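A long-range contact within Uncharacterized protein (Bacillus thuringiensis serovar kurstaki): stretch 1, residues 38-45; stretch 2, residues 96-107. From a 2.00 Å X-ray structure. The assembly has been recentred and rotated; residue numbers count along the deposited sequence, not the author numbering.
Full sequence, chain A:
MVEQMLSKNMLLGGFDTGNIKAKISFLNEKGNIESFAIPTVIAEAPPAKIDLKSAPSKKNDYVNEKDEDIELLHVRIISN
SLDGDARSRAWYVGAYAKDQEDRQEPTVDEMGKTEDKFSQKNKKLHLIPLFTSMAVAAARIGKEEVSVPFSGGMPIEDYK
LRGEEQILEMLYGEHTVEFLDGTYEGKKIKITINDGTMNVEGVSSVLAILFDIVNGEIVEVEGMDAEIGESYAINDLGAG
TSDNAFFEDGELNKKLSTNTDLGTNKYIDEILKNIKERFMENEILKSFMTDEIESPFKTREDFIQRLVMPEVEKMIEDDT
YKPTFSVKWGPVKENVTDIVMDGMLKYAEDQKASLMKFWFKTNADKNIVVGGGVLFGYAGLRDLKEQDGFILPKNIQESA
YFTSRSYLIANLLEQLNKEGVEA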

ATOM      1  N   ILE A  38      -4.055   4.831  -5.315  1.00 22.74           N
ATOM      2  CA  ILE A  38      -4.063   5.897  -6.308  1.00 22.87           C
ATOM      3  C   ILE A  38      -3.078   6.964  -5.860  1.00 21.99           C
ATOM      4  O   ILE A  38      -3.230   7.529  -4.780  1.00 25.67           O
ATOM      5  CB  ILE A  38      -5.469   6.501  -6.487  1.00 26.67           C
ATOM      6  CG1 ILE A  38      -6.455   5.412  -6.929  1.00 23.89           C
ATOM      7  CG2 ILE A  38      -5.443   7.623  -7.524  1.00 23.78           C
ATOM      8  CD1 ILE A  38      -7.891   5.914  -7.214  1.00 24.71           C
ATOM      9  N   PRO A  39      -2.051   7.240  -6.681  1.00 27.59           N
ATOM     10  CA  PRO A  39      -1.095   8.266  -6.250  1.00 28.19           C
ATOM     11  C   PRO A  39      -1.784   9.628  -6.071  1.00 27.59           C
ATOM     12  O   PRO A  39      -2.712  10.006  -6.814  1.00 22.25           O
ATOM     13  CB  PRO A  39      -0.064   8.304  -7.386  1.00 32.33           C
ATOM     14  CG  PRO A  39      -0.278   7.029  -8.171  1.00 31.42           C
ATOM     15  CD  PRO A  39      -1.724   6.685  -8.009  1.00 28.38           C
ATOM     16  N   THR A  40      -1.324  10.356  -5.067  1.00 29.02           N
ATOM     17  CA  THR A  40      -1.946  11.608  -4.680  1.00 30.90           C
ATOM     18  C   THR A  40      -1.460  12.729  -5.600  1.00 34.82           C
ATOM     19  O   THR A  40      -0.644  13.587  -5.233  1.00 28.45           O
ATOM     20  CB  THR A  40      -1.657  11.896  -3.212  1.00 33.26           C
ATOM     21  OG1 THR A  40      -1.999  10.723  -2.462  1.00 27.45           O
ATOM     22  CG2 THR A  40      -2.475  13.091  -2.712  1.00 29.76           C
ATOM     23  N   VAL A  41      -1.977  12.681  -6.822  1.00 28.33           N
ATOM     24  CA  VAL A  41      -1.598  13.595  -7.871  1.00 23.57           C
ATOM     25  C   VAL A  41      -2.839  13.941  -8.661  1.00 26.22           C
ATOM     26  O   VAL A  41      -3.533  13.044  -9.149  1.00 23.03           O
ATOM     27  CB  VAL A  41      -0.565  12.988  -8.827  1.00 27.47           C
ATOM     28  CG1 VAL A  41      -0.200  14.003  -9.890  1.00 24.79           C
ATOM     29  CG2 VAL A  41       0.675  12.529  -8.079  1.00 28.31           C
ATOM     30  N   ILE A  42      -3.136  15.228  -8.778  1.00 22.07           N
ATOM     31  CA  ILE A  42      -4.262  15.652  -9.607  1.00 24.74           C
ATOM     32  C   ILE A  42      -3.835  16.733 -10.604  1.00 29.67           C
ATOM     33  O   ILE A  42      -2.798  17.373 -10.438  1.00 34.14           O
ATOM     34  CB  ILE A  42      -5.439  16.150  -8.731  1.00 29.06           C
ATOM     35  CG1 ILE A  42      -5.100  17.486  -8.075  1.00 21.01           C
ATOM     36  CG2 ILE A  42      -5.822  15.073  -7.678  1.00 22.56           C
ATOM     37  CD1 ILE A  42      -6.227  18.050  -7.218  1.00 28.56           C
ATOM     38  N   ALA A  43      -4.632  16.909 -11.652  1.00 26.84           N
ATOM     39  CA  ALA A  43      -4.371  17.918 -12.683  1.00 27.41           C
ATOM     40  C   ALA A  43      -5.694  18.342 -13.316  1.00 27.70           C
ATOM     41  O   ALA A  43      -6.528  17.487 -13.620  1.00 30.66           O
ATOM     42  CB  ALA A  43      -3.395  17.376 -13.751  1.00 19.87           C
ATOM     43  N   GLU A  44      -5.893  19.649 -13.502  1.00 22.35           N
ATOM     44  CA  GLU A  44      -7.119  20.157 -14.118  1.00 29.92           C
ATOM     45  C   GLU A  44      -7.308  19.559 -15.521  1.00 33.17           C
ATOM     46  O   GLU A  44      -6.348  19.422 -16.282  1.00 30.14           O
ATOM     47  CB  GLU A  44      -7.108  21.698 -14.176  1.00 35.36           C
ATOM     48  CG  GLU A  44      -7.192  22.404 -12.796  1.00 33.33           C
ATOM     49  CD  GLU A  44      -7.480  23.909 -12.895  1.00 32.41           C
ATOM     50  OE1 GLU A  44      -7.797  24.400 -14.001  1.00 32.07           O
ATOM     51  OE2 GLU A  44      -7.423  24.600 -11.855  1.00 36.00           O
ATOM     52  N   ALA A  45      -8.544  19.193 -15.849  1.00 30.63           N
ATOM     53  CA  ALA A  45      -8.836  18.453 -17.080  1.00 30.72           C
ATOM     54  C   ALA A  45      -9.972  19.086 -17.865  1.00 30.30           C
ATOM     55  O   ALA A  45     -10.801  19.792 -17.284  1.00 34.09           O
ATOM     56  CB  ALA A  45      -9.178  16.988 -16.747  1.00 28.46           C
ATOM     57  N   TYR A  96      -2.383   8.919 -14.442  1.00 30.51           N
ATOM     58  CA  TYR A  96      -2.632   9.773 -15.601  1.00 36.64           C
ATOM     59  C   TYR A  96      -2.261  11.236 -15.357  1.00 43.49           C
ATOM     60  O   TYR A  96      -1.893  11.957 -16.290  1.00 42.22           O
ATOM     61  CB  TYR A  96      -4.102   9.685 -16.008  1.00 36.53           C
ATOM     62  CG  TYR A  96      -4.373  10.089 -17.441  1.00 42.16           C
ATOM     63  CD1 TYR A  96      -3.482   9.763 -18.454  1.00 44.31           C
ATOM     64  CD2 TYR A  96      -5.530  10.788 -17.780  1.00 48.09           C
ATOM     65  CE1 TYR A  96      -3.729  10.132 -19.772  1.00 51.35           C
ATOM     66  CE2 TYR A  96      -5.786  11.160 -19.092  1.00 54.00           C
ATOM     67  CZ  TYR A  96      -4.881  10.831 -20.084  1.00 54.91           C
ATOM     68  OH  TYR A  96      -5.130  11.194 -21.387  1.00 66.50           O
ATOM     69  N   ALA A  97      -2.375  11.677 -14.108  1.00 33.43           N
ATOM     70  CA  ALA A  97      -2.064  13.052 -13.763  1.00 35.15           C
ATOM     71  C   ALA A  97      -0.550  13.309 -13.732  1.00 36.88           C
ATOM     72  O   ALA A  97      -0.113  14.451 -13.896  1.00 41.54           O
ATOM     73  CB  ALA A  97      -2.694  13.414 -12.428  1.00 33.44           C
ATOM     74  N   LYS A  98       0.232  12.251 -13.520  1.00 39.91           N
ATOM     75  CA  LYS A  98       1.697  12.333 -13.507  1.00 45.65           C
ATOM     76  C   LYS A  98       2.239  12.954 -14.783  1.00 52.42           C
ATOM     77  O   LYS A  98       3.268  13.627 -14.761  1.00 59.48           O
ATOM     78  CB  LYS A  98       2.329  10.947 -13.334  1.00 44.52           C
ATOM     79  CG  LYS A  98       2.028  10.243 -12.028  1.00 54.71           C
ATOM     80  CD  LYS A  98       2.847  10.814 -10.879  1.00 64.47           C
ATOM     81  CE  LYS A  98       2.786   9.898  -9.659  1.00 61.02           C
ATOM     82  NZ  LYS A  98       3.099   8.485 -10.016  1.00 53.54           N
ATOM     83  N   ASP A  99       1.533  12.719 -15.887  1.00 53.80           N
ATOM     84  CA  ASP A  99       1.966  13.157 -17.211  1.00 60.99           C
ATOM     85  C   ASP A  99       1.429  14.528 -17.602  1.00 61.56           C
ATOM     86  O   ASP A  99       1.328  14.838 -18.788  1.00 65.37           O
ATOM     87  CB  ASP A  99       1.540  12.139 -18.270  1.00 62.46           C
ATOM     88  CG  ASP A  99       2.093  10.760 -18.002  1.00 69.74           C
ATOM     89  OD1 ASP A  99       3.332  10.606 -18.020  1.00 70.64           O
ATOM     90  OD2 ASP A  99       1.290   9.829 -17.779  1.00 75.20           O
ATOM     91  N   GLN A 100       1.082  15.345 -16.611  1.00 47.59           N
ATOM     92  CA  GLN A 100       0.617  16.707 -16.877  1.00 49.76           C
ATOM     93  C   GLN A 100       1.599  17.728 -16.316  1.00 45.12           C
ATOM     94  O   GLN A 100       2.165  17.521 -15.248  1.00 41.38           O
ATOM     95  CB  GLN A 100      -0.774  16.925 -16.282  1.00 52.23           C
ATOM     96  CG  GLN A 100      -1.803  15.926 -16.768  1.00 51.33           C
ATOM     97  CD  GLN A 100      -2.230  16.203 -18.183  1.00 55.90           C
ATOM     98  OE1 GLN A 100      -2.614  17.323 -18.515  1.00 62.83           O
ATOM     99  NE2 GLN A 100      -2.148  15.191 -19.037  1.00 56.02           N
ATOM    100  N   GLU A 101       1.818  18.824 -17.032  1.00 52.36           N
ATOM    101  CA  GLU A 101       2.784  19.814 -16.570  1.00 61.01           C
ATOM    102  C   GLU A 101       2.196  20.628 -15.426  1.00 53.03           C
ATOM    103  O   GLU A 101       2.913  21.064 -14.521  1.00 53.15           O
ATOM    104  CB  GLU A 101       3.228  20.738 -17.707  1.00 75.60           C
ATOM    105  CG  GLU A 101       3.839  22.058 -17.225  1.00 88.24           C
ATOM    106  CD  GLU A 101       5.122  22.416 -17.952  1.00 99.82           C
ATOM    107  OE1 GLU A 101       5.191  22.206 -19.181  1.00107.40           O
ATOM    108  OE2 GLU A 101       6.065  22.904 -17.292  1.00100.60           O
ATOM    109  N   ASP A 102       0.882  20.816 -15.460  1.00 44.23           N
ATOM    110  CA  ASP A 102       0.214  21.552 -14.398  1.00 42.50           C
ATOM    111  C   ASP A 102      -0.305  20.632 -13.293  1.00 35.95           C
ATOM    112  O   ASP A 102      -1.295  20.950 -12.634  1.00 38.15           O
ATOM    113  CB  ASP A 102      -0.932  22.386 -14.970  1.00 44.60           C
ATOM    114  CG  ASP A 102      -0.444  23.491 -15.891  1.00 60.48           C
ATOM    115  OD1 ASP A 102       0.143  24.474 -15.386  1.00 66.94           O
ATOM    116  OD2 ASP A 102      -0.660  23.384 -17.117  1.00 67.71           O
ATOM    117  N   ARG A 103       0.347  19.492 -13.092  1.00 29.99           N
ATOM    118  CA  ARG A 103      -0.087  18.596 -12.032  1.00 36.46           C
ATOM    119  C   ARG A 103       0.059  19.268 -10.667  1.00 42.32           C
ATOM    120  O   ARG A 103       0.900  20.154 -10.477  1.00 37.71           O
ATOM    121  CB  ARG A 103       0.695  17.293 -12.058  1.00 33.32           C
ATOM    122  CG  ARG A 103       2.136  17.415 -11.640  1.00 37.17           C
ATOM    123  CD  ARG A 103       2.824  16.068 -11.796  1.00 49.63           C
ATOM    124  NE  ARG A 103       4.278  16.143 -11.684  1.00 54.00           N
ATOM    125  CZ  ARG A 103       5.096  16.319 -12.719  1.00 55.24           C
ATOM    126  NH1 ARG A 103       4.601  16.459 -13.944  1.00 54.00           N
ATOM    127  NH2 ARG A 103       6.407  16.369 -12.527  1.00 55.33           N
ATOM    128  N   GLN A 104      -0.782  18.851  -9.727  1.00 33.32           N
ATOM    129  CA  GLN A 104      -0.702  19.348  -8.361  1.00 36.92           C
ATOM    130  C   GLN A 104      -0.424  18.191  -7.411  1.00 36.63           C
ATOM    131  O   GLN A 104      -1.079  17.149  -7.483  1.00 27.30           O
ATOM    132  CB  GLN A 104      -1.992  20.076  -7.985  1.00 26.70           C
ATOM    133  CG  GLN A 104      -2.365  21.177  -8.983  1.00 27.02           C
ATOM    134  CD  GLN A 104      -3.616  21.950  -8.578  1.00 28.50           C
ATOM    135  OE1 GLN A 104      -3.807  22.275  -7.410  1.00 36.51           O
ATOM    136  NE2 GLN A 104      -4.474  22.236  -9.545  1.00 30.69           N
ATOM    137  N   GLU A 105       0.568  18.373  -6.541  1.00 37.99           N
ATOM    138  CA  GLU A 105       0.986  17.343  -5.589  1.00 38.84           C
ATOM    139  C   GLU A 105       1.113  17.929  -4.181  1.00 41.23           C
ATOM    140  O   GLU A 105       1.212  19.150  -4.017  1.00 31.53           O
ATOM    141  CB  GLU A 105       2.317  16.708  -6.039  1.00 39.51           C
ATOM    142  CG  GLU A 105       2.189  15.887  -7.325  1.00 47.52           C
ATOM    143  CD  GLU A 105       3.527  15.450  -7.920  1.00 53.84           C
ATOM    144  OE1 GLU A 105       4.109  16.209  -8.729  1.00 49.97           O
ATOM    145  OE2 GLU A 105       3.987  14.336  -7.593  1.00 56.83           O
ATOM    146  N   PRO A 106       1.099  17.068  -3.150  1.00 40.24           N
ATOM    147  CA  PRO A 106       1.310  17.626  -1.812  1.00 38.17           C
ATOM    148  C   PRO A 106       2.728  18.178  -1.657  1.00 39.77           C
ATOM    149  O   PRO A 106       3.680  17.576  -2.145  1.00 36.18           O
ATOM    150  CB  PRO A 106       1.079  16.422  -0.888  1.00 41.13           C
ATOM    151  CG  PRO A 106       0.292  15.435  -1.723  1.00 33.49           C
ATOM    152  CD  PRO A 106       0.830  15.619  -3.103  1.00 29.86           C
ATOM    153  N   THR A 107       2.858  19.329  -1.007  1.00 45.82           N
ATOM    154  CA  THR A 107       4.174  19.874  -0.700  1.00 61.60           C
ATOM    155  C   THR A 107       4.353  20.040   0.806  1.00 79.56           C
ATOM    156  O   THR A 107       3.478  19.675   1.597  1.00 75.88           O
ATOM    157  CB  THR A 107       4.417  21.227  -1.399  1.00 62.06           C
ATOM    158  OG1 THR A 107       3.402  22.164  -1.015  1.00 62.45           O
ATOM    159  CG2 THR A 107       4.407  21.055  -2.920  1.00 59.40           C
TER
HETATM  160  O   HOH W   1      -3.730  21.644 -12.434  1.00 25.05           O
HETATM  161  O   HOH W   2      -6.857  24.030  -9.401  1.00 34.66           O

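Two segments far apart in sequence can be joined by very little backbone pairing, provided that side chains and solvent extend the contact. Here a single antiparallel bridge does the pairing. I42, where a strand of stretch 1 begins, faces Q104 of stretch 2, and the two residues exchange both of their backbone hydrogen bonds: I42 N donates to Q104 O at 3.1 Å, and Q104 N donates to I42 O at 2.6 Å, each nearly linear at 168°. The CA of R103 also lies 3.4 Å from I42 O, a CA-H...O contact that adds a second, weaker approach to the same carbonyl. Just before the bridge, the chain of stretch 2 reverses through a type I turn from Q100 to R103, whose closing bond, R103 N to Q100 O at 3.4 Å, is weak. The side chain of R103 reinforces it, with NH1 donating to Q100 O at 3.0 Å, while its NE forms a salt bridge with E105 OE1, also at 3.0 Å.

Small apolar groups fill the space beside this bridge. A97 directs its CB toward stretch 1, where it meets V41 CG1 at 3.6 Å and A43 CB at 4.2 Å. A43 CB also packs against Q100 CB at 3.7 Å. The CA atoms of A43 and R103 are 4.4 Å apart. V41 CG2 reaches the aliphatic part of K98, 3.7 Å from CE, so a charged residue contributes methylene surface. Farther along, T40 CG2 rests 3.8 Å from P106 CG.

At the polar margin, water replaces direct pairing. One molecule accepts from E44 N and Q104 NE2 and donates to D102 O; another accepts from Q104 NE2 and donates to E44 OE2, linking side chains that do not bond directly.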